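PDB 5JVK: T9SS C-terminal target domain-containing protein from Bacteroides cellulosilyticus, which probably hydrolyses O-glycosidic bonds as an endo-acting glycoside hydrolase of family 39. Local coordinates for residues V88-V93 and D398-P403; H154-V159 and V208-N213; I188-T193 and K231-L236; G427-L432 and T453-K458. One frame throughout, in Å; residues are numbered along the deposited sequence.

Contact 1 of 4, residues V88-V93 and D398-P403; sequences VVNYAV and DFSPKP
S400 turns its hydroxyl straight at the strand: OG stands anti to its own backbone N (chi1 -178°) and takes the N-H of N90, with OG and the N of N90 3.4 Å apart. The bond is weak but fairly straight, at 163°. D398 forms an Asx turn, its OD2 accepting from the N of S400 at 3.1 Å, from above the carboxylate plane. The strand backbone aims CB of N90 at the loop, 3.4 Å from the carbonyl O of P401; CG stands anti to the carbonyl carbon (chi1 -67°). The amide end is held by others: OD1 bonds to R396, and ND2 weakly to the carbonyl of Y71. The proline ring lies along the strand, CD resting 3.4 Å from the O of N90 while CG meets the methyl of A92 (CG to CB 4.0 Å). Y70 OH bonds to the carbonyl of P401, so strand 69-78 grips the loop too. Here the N-terminal beta sheet docks on the (beta/alpha)8 barrel, strand 83-94 meeting the loop that runs from the last barrel strand, 373-375, into helix 403-415.

Contact 2 of 4, residues H154-V159 and V208-N213; sequences HMYQFV and VKEMGN
M211 is the side chain that spans the gap. It bends at chi2, then straightens (chi3 167°), so that its sulfur and methyl are delivered between M155 and V159 of the facing helix. M155 crosses it obliquely; its own chain is bent at chi2 and chi3, folding the methyl back so that CE of M155 lies 3.7 Å from CE of M211. The M211 methyl also rests on the base of the same residue, 3.9 Å from CB of M155. One turn further, V159 comes tip to tip with the thioether, its CG2 3.9 Å from SD of M211. The two helices, 153-164 and 194-211, are consecutive outer helices of the (beta/alpha)8 barrel, following strands 132-138 and 168-174, and this buried, sulfur-rich patch lies between them; M155 reaches on to L137 of the barrel wall, and M151 touches both M211 and Y156. On the more exposed side, Y156 and E210 meet. The phenol points across at the acid, and Y156 OH donates to OE2 of E210 at 2.8 Å. OE2 lies in the plane of the phenol ring, at its edge; the carboxylate is turned 76° from that ring, and the hydroxyl meets OE2 from above the carboxylate plane, 35° out of it. A phenylalanine at Y156 would lose the hydroxyl, and with it the bond to E210, which would probably leave the glutamate less ordered. E210 reaches this point with CG anti to its backbone N and a bend at chi2.

Contact 3 of 4, residues I188-T193 and K231-L236; sequences IPFPTT and KDYLPL
I188 holds CG1 in the crowded position between backbone N and carbonyl carbon, and its extended tip meets the acid of D232 end on, CD1 to OD2 3.4 Å. OD2 accepts a hydrogen bond from the N of D228; the isoleucine methyl is in van der Waals contact with it. P189 centres an inverse gamma turn that swings the chain round to F190, which, with CG anti to the backbone N (chi1 -172°), sends its ring into the flank of helix 229-247. CE2 brings the ring edge to within 3.6 Å of the O of D232, and CZ presses on CD1 of Y233 at 3.5 Å. The two rings are tilted by 27° but slid so far, centroids 5.7 Å apart, that they barely overlap; W221 meets F190 edge-to-face. This is (beta/alpha)8 barrel architecture: the loop leaves barrel strand 168-174, crosses the first turns of outer helix 229-247, then enters helix 194-211. P191 lays CD over one face of the F190 ring, near its rim, and passes CG obliquely to L236 (CG to CD2 3.7 Å). T192 runs alongside D232, CG2 4.0 Å from OD1, just before T193 takes the N-cap position of helix 194-211.

Contact 4 of 4, residues G427-L432 and T453-K458; sequences GVNKVL and TTIRVK
Two beta sheets face each other here in the manner of a small beta sandwich following the barrel: strand 429-436 belongs to the six-stranded antiparallel sheet, strand 453-458 to a two-stranded one. The axes of strands 429-432 and 453-458 approach to 9.8 Å, their directions 38° apart, and contact is made through side chains rather than strand pairing. The apolar part centres on V431. Its CG2, beside the backbone N, is approached by I455 and V457 of the other strand: I455 slides past in the opposite direction, CD1 to CG2 of V431 3.9 Å, while V457 comes tip to tip, its CG2 4.2 Å from CG2 of V431. L425 touches both V431 and I455, and L489 lies against I455, widening this hydrophobic layer. The polar part lies at the end where the segments begin. N429 and T453 point at each other, and T453 OG1 gives a weak hydrogen bond to N429 OD1 at 3.2 Å; the firmer partner of that oxygen is T447 OG1. T453 places its hydroxyl there from the crowded position between N and carbonyl carbon. The amide nitrogen of N429 packs against a methyl instead, ND2 to CG2 of I455 3.6 Å. An alanine at N429 would remove the amide, and would probably loosen the sheets at this end by leaving both threonine hydroxyls without this acceptor. On the reverse side of the strand K430 points away towards the barrel, salt-bridged to D297, and curls back so that its NZ donates to the O of G427 at 3.0 Å, in the carbonyl plane.

Overall arrangement
Contacts 2 and 3 both involve helix 194-211 of the (beta/alpha)8 barrel or the loop leading into it: contact 2 sets the helix end against helix 153-164, contact 3 the loop against helix 229-247. Their centres lie about 26 Å apart and their segments alternate along the chain. Both are nested inside the span closed by contact 1, which joins the N-terminal sheet to the barrel, its centre about 44 Å from that of contact 3, across the chain's centre. Contact 4 comes last, in the beta sheets that follow the barrel, its centre about 31 Å from that of contact 1 and about 50 Å from that of contact 3. The barrel is thus flanked by two beta domains.

Contact 1 of 4, residues V88-V93 and D398-P403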
loop_
_atom_site.group_PDB
_atom_site.type_symbol
_atom_site.label_atom_id
_atom_site.label_comp_id
_atom_site.label_asym_id
_atom_site.label_seq_id
_atom_site.Cartn_x
_atom_site.Cartn_y
_atom_site.Cartn_z
ATOM N N VAL A 88 18.001 -19.068 -6.644
ATOM C CA VAL A 88 18.159 -17.837 -5.863
ATOM C C VAL A 88 16.820 -17.102 -5.803
ATOM O O VAL A 88 16.250 -16.752 -6.838
ATOM C CB VAL A 88 19.241 -16.902 -6.449
ATOM C CG1 VAL A 88 19.412 -15.660 -5.574
ATOM C CG2 VAL A 88 20.570 -17.638 -6.591
ATOM N N VAL A 89 16.320 -16.902 -4.584
ATOM C CA VAL A 89 15.138 -16.072 -4.321
ATOM C C VAL A 89 15.380 -15.241 -3.062
ATOM O O VAL A 89 16.403 -15.401 -2.392
ATOM C CB VAL A 89 13.847 -16.915 -4.158
ATOM C CG1 VAL A 89 13.482 -17.587 -5.473
ATOM C CG2 VAL A 89 13.982 -17.947 -3.042
ATOM N N ASN A 90 14.443 -14.351 -2.749
ATOM C CA ASN A 90 14.492 -13.570 -1.515
ATOM C C ASN A 90 13.529 -14.139 -0.475
ATOM O O ASN A 90 12.558 -14.824 -0.818
ATOM C CB ASN A 90 14.187 -12.100 -1.802
ATOM C CG ASN A 90 15.274 -11.436 -2.625
ATOM O OD1 ASN A 90 15.097 -11.179 -3.815
ATOM N ND2 ASN A 90 16.414 -11.165 -1.996
ATOM N N TYR A 91 13.827 -13.859 0.792
ATOM C CA TYR A 91 13.054 -14.357 1.926
ATOM C C TYR A 91 12.972 -13.272 2.999
ATOM O O TYR A 91 13.996 -12.802 3.498
ATOM C CB TYR A 91 13.708 -15.623 2.484
ATOM C CG TYR A 91 12.829 -16.410 3.429
ATOM C CD1 TYR A 91 11.831 -17.256 2.942
ATOM C CD2 TYR A 91 12.997 -16.318 4.811
ATOM C CE1 TYR A 91 11.021 -17.982 3.803
ATOM C CE2 TYR A 91 12.190 -17.039 5.682
ATOM C CZ TYR A 91 11.205 -17.868 5.175
ATOM O OH TYR A 91 10.407 -18.583 6.037
ATOM N N ALA A 92 11.748 -12.877 3.341
ATOM C CA ALA A 92 11.506 -11.779 4.272
ATOM C C ALA A 92 11.170 -12.323 5.658
ATOM O O ALA A 92 10.134 -12.964 5.839
ATOM C CB ALA A 92 10.375 -10.899 3.755
ATOM N N VAL A 93 12.056 -12.077 6.624
ATOM C CA VAL A 93 11.796 -12.375 8.033
ATOM C C VAL A 93 11.354 -11.073 8.715
ATOM O O VAL A 93 12.187 -10.258 9.125
ATOM C CB VAL A 93 13.034 -12.989 8.727
ATOM C CG1 VAL A 93 12.718 -13.342 10.176
ATOM C CG2 VAL A 93 13.503 -14.222 7.963
ATOM N N ASP A 398 6.473 -14.344 -9.171
ATOM C CA ASP A 398 6.643 -15.656 -8.516
ATOM C C ASP A 398 6.446 -15.632 -6.984
ATOM O O ASP A 398 6.883 -16.557 -6.291
ATOM C CB ASP A 398 8.011 -16.272 -8.884
ATOM C CG ASP A 398 9.200 -15.445 -8.396
ATOM O OD1 ASP A 398 10.339 -15.763 -8.795
ATOM O OD2 ASP A 398 9.011 -14.476 -7.633
ATOM N N PHE A 399 5.809 -14.575 -6.469
ATOM C CA PHE A 399 5.553 -14.367 -5.032
ATOM C C PHE A 399 6.817 -14.181 -4.167
ATOM O O PHE A 399 6.754 -14.271 -2.941
ATOM C CB PHE A 399 4.618 -15.457 -4.478
ATOM C CG PHE A 399 3.256 -15.467 -5.123
ATOM C CD1 PHE A 399 2.199 -14.756 -4.560
ATOM C CD2 PHE A 399 3.031 -16.175 -6.302
ATOM C CE1 PHE A 399 0.943 -14.757 -5.158
ATOM C CE2 PHE A 399 1.776 -16.178 -6.905
ATOM C CZ PHE A 399 0.732 -15.468 -6.331
ATOM N N SER A 400 7.946 -13.867 -4.805
ATOM C CA SER A 400 9.187 -13.565 -4.098
ATOM C C SER A 400 9.103 -12.118 -3.609
ATOM O O SER A 400 8.775 -11.232 -4.398
ATOM C CB SER A 400 10.383 -13.730 -5.037
ATOM O OG SER A 400 11.603 -13.496 -4.366
ATOM N N PRO A 401 9.390 -11.868 -2.314
ATOM C CA PRO A 401 9.294 -10.500 -1.797
ATOM C C PRO A 401 10.433 -9.602 -2.276
ATOM O O PRO A 401 11.585 -10.039 -2.333
ATOM C CB PRO A 401 9.362 -10.693 -0.279
ATOM C CG PRO A 401 10.174 -11.925 -0.103
ATOM C CD PRO A 401 9.829 -12.812 -1.269
ATOM N N LYS A 402 10.086 -8.369 -2.642
ATOM C CA LYS A 402 11.062 -7.321 -2.930
ATOM C C LYS A 402 11.344 -6.581 -1.615
ATOM O O LYS A 402 10.601 -6.766 -0.644
ATOM C CB LYS A 402 10.511 -6.369 -3.993
ATOM C CG LYS A 402 10.271 -7.031 -5.348
ATOM C CD LYS A 402 9.304 -6.237 -6.211
ATOM C CE LYS A 402 9.861 -4.869 -6.566
ATOM N NZ LYS A 402 8.977 -4.127 -7.504
ATOM N N PRO A 403 12.418 -5.758 -1.560
ATOM C CA PRO A 403 12.716 -4.990 -0.335
ATOM C C PRO A 403 11.561 -4.128 0.199
ATOM O O PRO A 403 11.452 -3.944 1.412
ATOM C CB PRO A 403 13.884 -4.100 -0.763
ATOM C CG PRO A 403 14.580 -4.890 -1.809
ATOM C CD PRO A 403 13.490 -5.600 -2.563
#

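Contact 2 of 4, residues H154-V159 and V208-N213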
loop_
_atom_site.group_PDB
_atom_site.type_symbol
_atom_site.label_atom_id
_atom_site.label_comp_id
_atom_site.label_asym_id
_atom_site.label_seq_id
_atom_site.Cartn_x
_atom_site.Cartn_y
_atom_site.Cartn_z
ATOM N N HIS A 154 -15.166 -13.681 -8.273
ATOM C CA HIS A 154 -13.982 -13.033 -7.696
ATOM C C HIS A 154 -14.310 -12.052 -6.557
ATOM O O HIS A 154 -13.504 -11.898 -5.642
ATOM C CB HIS A 154 -13.093 -12.383 -8.777
ATOM C CG HIS A 154 -13.715 -11.215 -9.481
ATOM N ND1 HIS A 154 -13.535 -9.912 -9.064
ATOM C CD2 HIS A 154 -14.487 -11.149 -10.593
ATOM C CE1 HIS A 154 -14.183 -9.097 -9.879
ATOM N NE2 HIS A 154 -14.768 -9.823 -10.815
ATOM N N MET A 155 -15.490 -11.429 -6.595
ATOM C CA MET A 155 -15.924 -10.532 -5.511
ATOM C C MET A 155 -16.135 -11.242 -4.175
ATOM O O MET A 155 -15.678 -10.754 -3.140
ATOM C CB MET A 155 -17.202 -9.775 -5.887
ATOM C CG MET A 155 -16.960 -8.553 -6.755
ATOM S SD MET A 155 -15.990 -7.265 -5.944
ATOM C CE MET A 155 -17.092 -6.800 -4.612
ATOM N N TYR A 156 -16.832 -12.377 -4.204
ATOM C CA TYR A 156 -17.012 -13.210 -3.006
ATOM C C TYR A 156 -15.669 -13.726 -2.478
ATOM O O TYR A 156 -15.459 -13.774 -1.264
ATOM C CB TYR A 156 -17.959 -14.394 -3.280
ATOM C CG TYR A 156 -19.412 -14.009 -3.516
ATOM C CD1 TYR A 156 -20.142 -13.326 -2.540
ATOM C CD2 TYR A 156 -20.066 -14.342 -4.707
ATOM C CE1 TYR A 156 -21.470 -12.973 -2.747
ATOM C CE2 TYR A 156 -21.395 -13.996 -4.923
ATOM C CZ TYR A 156 -22.093 -13.314 -3.938
ATOM O OH TYR A 156 -23.408 -12.966 -4.140
ATOM N N GLN A 157 -14.774 -14.107 -3.394
ATOM C CA GLN A 157 -13.412 -14.542 -3.046
ATOM C C GLN A 157 -12.609 -13.439 -2.347
ATOM O O GLN A 157 -12.007 -13.683 -1.295
ATOM C CB GLN A 157 -12.652 -15.031 -4.291
ATOM C CG GLN A 157 -13.131 -16.371 -4.835
ATOM C CD GLN A 157 -12.390 -16.792 -6.097
ATOM O OE1 GLN A 157 -12.549 -16.180 -7.155
ATOM N NE2 GLN A 157 -11.583 -17.848 -5.997
ATOM N N PHE A 158 -12.609 -12.241 -2.938
ATOM C CA PHE A 158 -11.927 -11.064 -2.365
ATOM C C PHE A 158 -12.438 -10.709 -0.966
ATOM O O PHE A 158 -11.644 -10.534 -0.038
ATOM C CB PHE A 158 -12.059 -9.824 -3.279
ATOM C CG PHE A 158 -10.882 -9.610 -4.195
ATOM C CD1 PHE A 158 -11.005 -9.762 -5.575
ATOM C CD2 PHE A 158 -9.645 -9.243 -3.676
ATOM C CE1 PHE A 158 -9.917 -9.560 -6.414
ATOM C CE2 PHE A 158 -8.554 -9.041 -4.509
ATOM C CZ PHE A 158 -8.690 -9.200 -5.880
ATOM N N VAL A 159 -13.760 -10.620 -0.825
ATOM C CA VAL A 159 -14.384 -10.152 0.417
ATOM C C VAL A 159 -14.247 -11.165 1.563
ATOM O O VAL A 159 -13.951 -10.773 2.692
ATOM C CB VAL A 159 -15.862 -9.747 0.192
ATOM C CG1 VAL A 159 -16.552 -9.391 1.508
ATOM C CG2 VAL A 159 -15.940 -8.564 -0.764
ATOM N N VAL A 208 -24.019 -2.963 -3.685
ATOM C CA VAL A 208 -23.968 -2.447 -2.312
ATOM C C VAL A 208 -24.949 -3.196 -1.398
ATOM O O VAL A 208 -24.594 -3.549 -0.271
ATOM C CB VAL A 208 -24.227 -0.919 -2.284
ATOM C CG1 VAL A 208 -24.376 -0.400 -0.859
ATOM C CG2 VAL A 208 -23.100 -0.178 -3.000
ATOM N N LYS A 209 -26.167 -3.427 -1.892
ATOM C CA LYS A 209 -27.183 -4.230 -1.188
ATOM C C LYS A 209 -26.660 -5.624 -0.837
ATOM O O LYS A 209 -26.780 -6.073 0.304
ATOM C CB LYS A 209 -28.443 -4.394 -2.053
ATOM C CG LYS A 209 -29.699 -4.780 -1.282
ATOM C CD LYS A 209 -30.767 -5.332 -2.218
ATOM C CE LYS A 209 -31.999 -5.804 -1.462
ATOM N NZ LYS A 209 -32.828 -4.672 -0.962
ATOM N N GLU A 210 -26.085 -6.287 -1.840
ATOM C CA GLU A 210 -25.618 -7.669 -1.735
ATOM C C GLU A 210 -24.541 -7.825 -0.668
ATOM O O GLU A 210 -24.630 -8.705 0.189
ATOM C CB GLU A 210 -25.082 -8.137 -3.097
ATOM C CG GLU A 210 -24.680 -9.608 -3.189
ATOM C CD GLU A 210 -25.839 -10.582 -3.051
ATOM O OE1 GLU A 210 -27.015 -10.165 -3.173
ATOM O OE2 GLU A 210 -25.565 -11.781 -2.827
ATOM N N MET A 211 -23.530 -6.963 -0.734
ATOM C CA MET A 211 -22.424 -6.978 0.223
ATOM C C MET A 211 -22.834 -6.434 1.584
ATOM O O MET A 211 -22.440 -6.982 2.615
ATOM C CB MET A 211 -21.242 -6.164 -0.317
ATOM C CG MET A 211 -20.608 -6.754 -1.564
ATOM S SD MET A 211 -19.821 -8.330 -1.197
ATOM C CE MET A 211 -19.530 -8.967 -2.843
ATOM N N GLY A 212 -23.617 -5.359 1.582
ATOM C CA GLY A 212 -24.045 -4.715 2.815
ATOM C C GLY A 212 -22.875 -3.993 3.453
ATOM O O GLY A 212 -22.156 -3.253 2.773
ATOM N N ASN A 213 -22.675 -4.229 4.750
ATOM C CA ASN A 213 -21.555 -3.645 5.500
ATOM C C ASN A 213 -20.308 -4.544 5.530
ATOM O O ASN A 213 -19.377 -4.297 6.297
ATOM C CB ASN A 213 -22.010 -3.253 6.911
ATOM C CG ASN A 213 -22.992 -2.089 6.898
ATOM O OD1 ASN A 213 -23.562 -1.747 5.857
ATOM N ND2 ASN A 213 -23.190 -1.469 8.056
#

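Contact 3 of 4, residues I188-T193 and K231-L236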
loop_
_atom_site.group_PDB
_atom_site.type_symbol
_atom_site.label_atom_id
_atom_site.label_comp_id
_atom_site.label_asym_id
_atom_site.label_seq_id
_atom_site.Cartn_x
_atom_site.Cartn_y
_atom_site.Cartn_z
ATOM N N ILE A 188 -17.984 9.735 -24.835
ATOM C CA ILE A 188 -16.847 9.225 -24.045
ATOM C C ILE A 188 -17.164 7.856 -23.430
ATOM O O ILE A 188 -18.337 7.498 -23.325
ATOM C CB ILE A 188 -16.464 10.223 -22.920
ATOM C CG1 ILE A 188 -17.698 10.633 -22.095
ATOM C CG2 ILE A 188 -15.797 11.460 -23.511
ATOM C CD1 ILE A 188 -17.382 11.517 -20.906
ATOM N N PRO A 189 -16.131 7.089 -23.007
ATOM C CA PRO A 189 -16.393 5.811 -22.321
ATOM C C PRO A 189 -16.801 6.030 -20.851
ATOM O O PRO A 189 -16.073 5.669 -19.921
ATOM C CB PRO A 189 -15.064 5.058 -22.469
ATOM C CG PRO A 189 -14.036 6.133 -22.523
ATOM C CD PRO A 189 -14.683 7.317 -23.195
ATOM N N PHE A 190 -17.985 6.612 -20.673
ATOM C CA PHE A 190 -18.488 7.067 -19.376
ATOM C C PHE A 190 -19.959 7.458 -19.580
ATOM O O PHE A 190 -20.265 8.171 -20.540
ATOM C CB PHE A 190 -17.674 8.275 -18.890
ATOM C CG PHE A 190 -17.982 8.702 -17.481
ATOM C CD1 PHE A 190 -17.290 8.151 -16.407
ATOM C CD2 PHE A 190 -18.949 9.674 -17.225
ATOM C CE1 PHE A 190 -17.563 8.550 -15.106
ATOM C CE2 PHE A 190 -19.226 10.076 -15.925
ATOM C CZ PHE A 190 -18.532 9.513 -14.864
ATOM N N PRO A 191 -20.875 6.989 -18.706
ATOM C CA PRO A 191 -22.307 7.178 -18.975
ATOM C C PRO A 191 -22.759 8.642 -18.941
ATOM O O PRO A 191 -22.704 9.280 -17.886
ATOM C CB PRO A 191 -22.983 6.377 -17.854
ATOM C CG PRO A 191 -21.990 6.372 -16.747
ATOM C CD PRO A 191 -20.652 6.295 -17.422
ATOM N N THR A 192 -23.183 9.154 -20.101
ATOM C CA THR A 192 -23.697 10.526 -20.236
ATOM C C THR A 192 -25.193 10.628 -20.597
ATOM O O THR A 192 -25.724 11.740 -20.654
ATOM C CB THR A 192 -22.868 11.332 -21.264
ATOM O OG1 THR A 192 -22.808 10.623 -22.507
ATOM C CG2 THR A 192 -21.456 11.568 -20.744
ATOM N N THR A 193 -25.873 9.499 -20.833
ATOM C CA THR A 193 -27.325 9.506 -21.090
ATOM C C THR A 193 -28.100 9.303 -19.791
ATOM O O THR A 193 -27.584 8.709 -18.843
ATOM C CB THR A 193 -27.762 8.419 -22.103
ATOM O OG1 THR A 193 -27.717 7.121 -21.498
ATOM C CG2 THR A 193 -26.880 8.440 -23.348
ATOM N N LYS A 231 -19.553 18.789 -16.018
ATOM C CA LYS A 231 -20.464 18.489 -17.135
ATOM C C LYS A 231 -20.777 17.004 -17.329
ATOM O O LYS A 231 -21.870 16.674 -17.784
ATOM C CB LYS A 231 -19.920 19.068 -18.447
ATOM C CG LYS A 231 -19.873 20.587 -18.474
ATOM C CD LYS A 231 -19.275 21.106 -19.771
ATOM C CE LYS A 231 -19.095 22.616 -19.725
ATOM N NZ LYS A 231 -18.472 23.143 -20.970
ATOM N N ASP A 232 -19.824 16.123 -17.016
ATOM C CA ASP A 232 -19.993 14.670 -17.209
ATOM C C ASP A 232 -20.146 13.898 -15.900
ATOM O O ASP A 232 -21.108 13.141 -15.737
ATOM C CB ASP A 232 -18.821 14.091 -18.013
ATOM C CG ASP A 232 -18.716 14.674 -19.418
ATOM O OD1 ASP A 232 -19.749 15.071 -20.000
ATOM O OD2 ASP A 232 -17.587 14.728 -19.947
ATOM N N TYR A 233 -19.206 14.087 -14.975
ATOM C CA TYR A 233 -19.161 13.290 -13.743
ATOM C C TYR A 233 -20.278 13.633 -12.750
ATOM O O TYR A 233 -20.939 12.732 -12.237
ATOM C CB TYR A 233 -17.794 13.416 -13.056
ATOM C CG TYR A 233 -17.548 12.349 -12.011
ATOM C CD1 TYR A 233 -16.820 11.196 -12.316
ATOM C CD2 TYR A 233 -18.053 12.483 -10.716
ATOM C CE1 TYR A 233 -16.599 10.214 -11.361
ATOM C CE2 TYR A 233 -17.843 11.507 -9.759
ATOM C CZ TYR A 233 -17.118 10.376 -10.086
ATOM O OH TYR A 233 -16.900 9.418 -9.129
ATOM N N LEU A 234 -20.477 14.919 -12.474
ATOM C CA LEU A 234 -21.461 15.347 -11.466
ATOM C C LEU A 234 -22.913 14.924 -11.781
ATOM O O LEU A 234 -23.640 14.542 -10.864
ATOM C CB LEU A 234 -21.356 16.861 -11.201
ATOM C CG LEU A 234 -22.253 17.489 -10.124
ATOM C CD1 LEU A 234 -22.167 16.749 -8.795
ATOM C CD2 LEU A 234 -21.880 18.951 -9.933
ATOM N N PRO A 235 -23.339 14.989 -13.063
ATOM C CA PRO A 235 -24.636 14.407 -13.430
ATOM C C PRO A 235 -24.794 12.929 -13.073
ATOM O O PRO A 235 -25.820 12.550 -12.507
ATOM C CB PRO A 235 -24.680 14.597 -14.947
ATOM C CG PRO A 235 -23.942 15.867 -15.160
ATOM C CD PRO A 235 -22.861 15.911 -14.112
ATOM N N LEU A 236 -23.792 12.116 -13.402
ATOM C CA LEU A 236 -23.787 10.696 -13.037
ATOM C C LEU A 236 -23.840 10.534 -11.517
ATOM O O LEU A 236 -24.602 9.719 -11.000
ATOM C CB LEU A 236 -22.550 9.995 -13.621
ATOM C CG LEU A 236 -22.302 8.489 -13.409
ATOM C CD1 LEU A 236 -21.765 8.177 -12.025
ATOM C CD2 LEU A 236 -23.542 7.649 -13.673
#

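Contact 4 of 4, residues G427-L432 and T453-K458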
loop_
_atom_site.group_PDB
_atom_site.type_symbol
_atom_site.label_atom_id
_atom_site.label_comp_id
_atom_site.label_asym_id
_atom_site.label_seq_id
_atom_site.Cartn_x
_atom_site.Cartn_y
_atom_site.Cartn_z
ATOM N N GLY A 427 13.561 19.302 6.853
ATOM C CA GLY A 427 14.347 19.713 5.692
ATOM C C GLY A 427 15.020 18.527 5.026
ATOM O O GLY A 427 14.382 17.497 4.794
ATOM N N VAL A 428 16.309 18.676 4.727
ATOM C CA VAL A 428 17.107 17.633 4.077
ATOM C C VAL A 428 17.091 16.349 4.911
ATOM O O VAL A 428 16.917 15.257 4.364
ATOM C CB VAL A 428 18.559 18.115 3.820
ATOM C CG1 VAL A 428 19.483 16.970 3.418
ATOM C CG2 VAL A 428 18.568 19.182 2.735
ATOM N N ASN A 429 17.276 16.499 6.221
ATOM C CA ASN A 429 17.159 15.400 7.183
ATOM C C ASN A 429 15.865 15.554 7.978
ATOM O O ASN A 429 15.407 16.672 8.210
ATOM C CB ASN A 429 18.360 15.398 8.132
ATOM C CG ASN A 429 19.687 15.303 7.396
ATOM O OD1 ASN A 429 19.833 14.517 6.463
ATOM N ND2 ASN A 429 20.656 16.107 7.810
ATOM N N LYS A 430 15.283 14.428 8.386
ATOM C CA LYS A 430 14.035 14.401 9.149
ATOM C C LYS A 430 14.244 13.619 10.426
ATOM O O LYS A 430 14.815 12.536 10.388
ATOM C CB LYS A 430 12.918 13.715 8.351
ATOM C CG LYS A 430 11.901 14.639 7.703
ATOM C CD LYS A 430 12.381 15.181 6.375
ATOM C CE LYS A 430 11.222 15.732 5.566
ATOM N NZ LYS A 430 11.700 16.279 4.270
ATOM N N VAL A 431 13.782 14.171 11.547
ATOM C CA VAL A 431 13.646 13.430 12.803
ATOM C C VAL A 431 12.261 13.752 13.363
ATOM O O VAL A 431 11.987 14.900 13.714
ATOM C CB VAL A 431 14.745 13.782 13.830
ATOM C CG1 VAL A 431 14.599 12.924 15.085
ATOM C CG2 VAL A 431 16.131 13.583 13.224
ATOM N N LEU A 432 11.398 12.740 13.426
ATOM C CA LEU A 432 9.984 12.918 13.752
ATOM C C LEU A 432 9.610 12.021 14.922
ATOM O O LEU A 432 10.084 10.893 15.004
ATOM C CB LEU A 432 9.118 12.548 12.545
ATOM C CG LEU A 432 9.504 13.104 11.174
ATOM C CD1 LEU A 432 8.669 12.441 10.089
ATOM C CD2 LEU A 432 9.336 14.614 11.144
ATOM N N THR A 453 24.028 10.756 5.296
ATOM C CA THR A 453 24.727 11.682 6.201
ATOM C C THR A 453 24.714 11.166 7.631
ATOM O O THR A 453 23.936 10.275 7.978
ATOM C CB THR A 453 24.095 13.096 6.236
ATOM O OG1 THR A 453 22.692 13.002 6.520
ATOM C CG2 THR A 453 24.295 13.817 4.933
ATOM N N THR A 454 25.583 11.754 8.448
ATOM C CA THR A 454 25.614 11.520 9.881
ATOM C C THR A 454 25.103 12.771 10.594
ATOM O O THR A 454 25.467 13.887 10.222
ATOM C CB THR A 454 27.044 11.199 10.347
ATOM O OG1 THR A 454 27.515 10.030 9.659
ATOM C CG2 THR A 454 27.092 10.959 11.856
ATOM N N ILE A 455 24.245 12.580 11.596
ATOM C CA ILE A 455 23.801 13.672 12.470
ATOM C C ILE A 455 23.902 13.276 13.941
ATOM O O ILE A 455 23.982 12.094 14.279
ATOM C CB ILE A 455 22.358 14.147 12.159
ATOM C CG1 ILE A 455 21.334 13.018 12.336
ATOM C CG2 ILE A 455 22.271 14.716 10.750
ATOM C CD1 ILE A 455 19.932 13.524 12.583
ATOM N N ARG A 456 23.892 14.289 14.800
ATOM C CA ARG A 456 23.935 14.110 16.241
ATOM C C ARG A 456 22.682 14.719 16.834
ATOM O O ARG A 456 22.522 15.929 16.806
ATOM C CB ARG A 456 25.189 14.770 16.808
ATOM C CG ARG A 456 26.433 13.949 16.548
ATOM C CD ARG A 456 27.715 14.732 16.756
ATOM N NE ARG A 456 28.864 13.825 16.804
ATOM C CZ ARG A 456 29.424 13.222 15.748
ATOM N NH1 ARG A 456 28.971 13.414 14.505
ATOM N NH2 ARG A 456 30.461 12.408 15.937
ATOM N N VAL A 457 21.788 13.876 17.343
ATOM C CA VAL A 457 20.544 14.321 17.969
ATOM C C VAL A 457 20.698 14.169 19.471
ATOM O O VAL A 457 21.119 13.108 19.936
ATOM C CB VAL A 457 19.343 13.468 17.506
ATOM C CG1 VAL A 457 18.037 14.017 18.076
ATOM C CG2 VAL A 457 19.287 13.406 15.984
ATOM N N LYS A 458 20.359 15.214 20.228
ATOM C CA LYS A 458 20.400 15.134 21.689
ATOM C C LYS A 458 19.394 14.090 22.161
ATOM O O LYS A 458 18.253 14.086 21.702
ATOM C CB LYS A 458 20.096 16.482 22.349
ATOM C CG LYS A 458 20.028 16.399 23.869
ATOM C CD LYS A 458 20.143 17.752 24.546
ATOM C CE LYS A 458 20.128 17.591 26.061
ATOM N NZ LYS A 458 19.832 18.869 26.765
#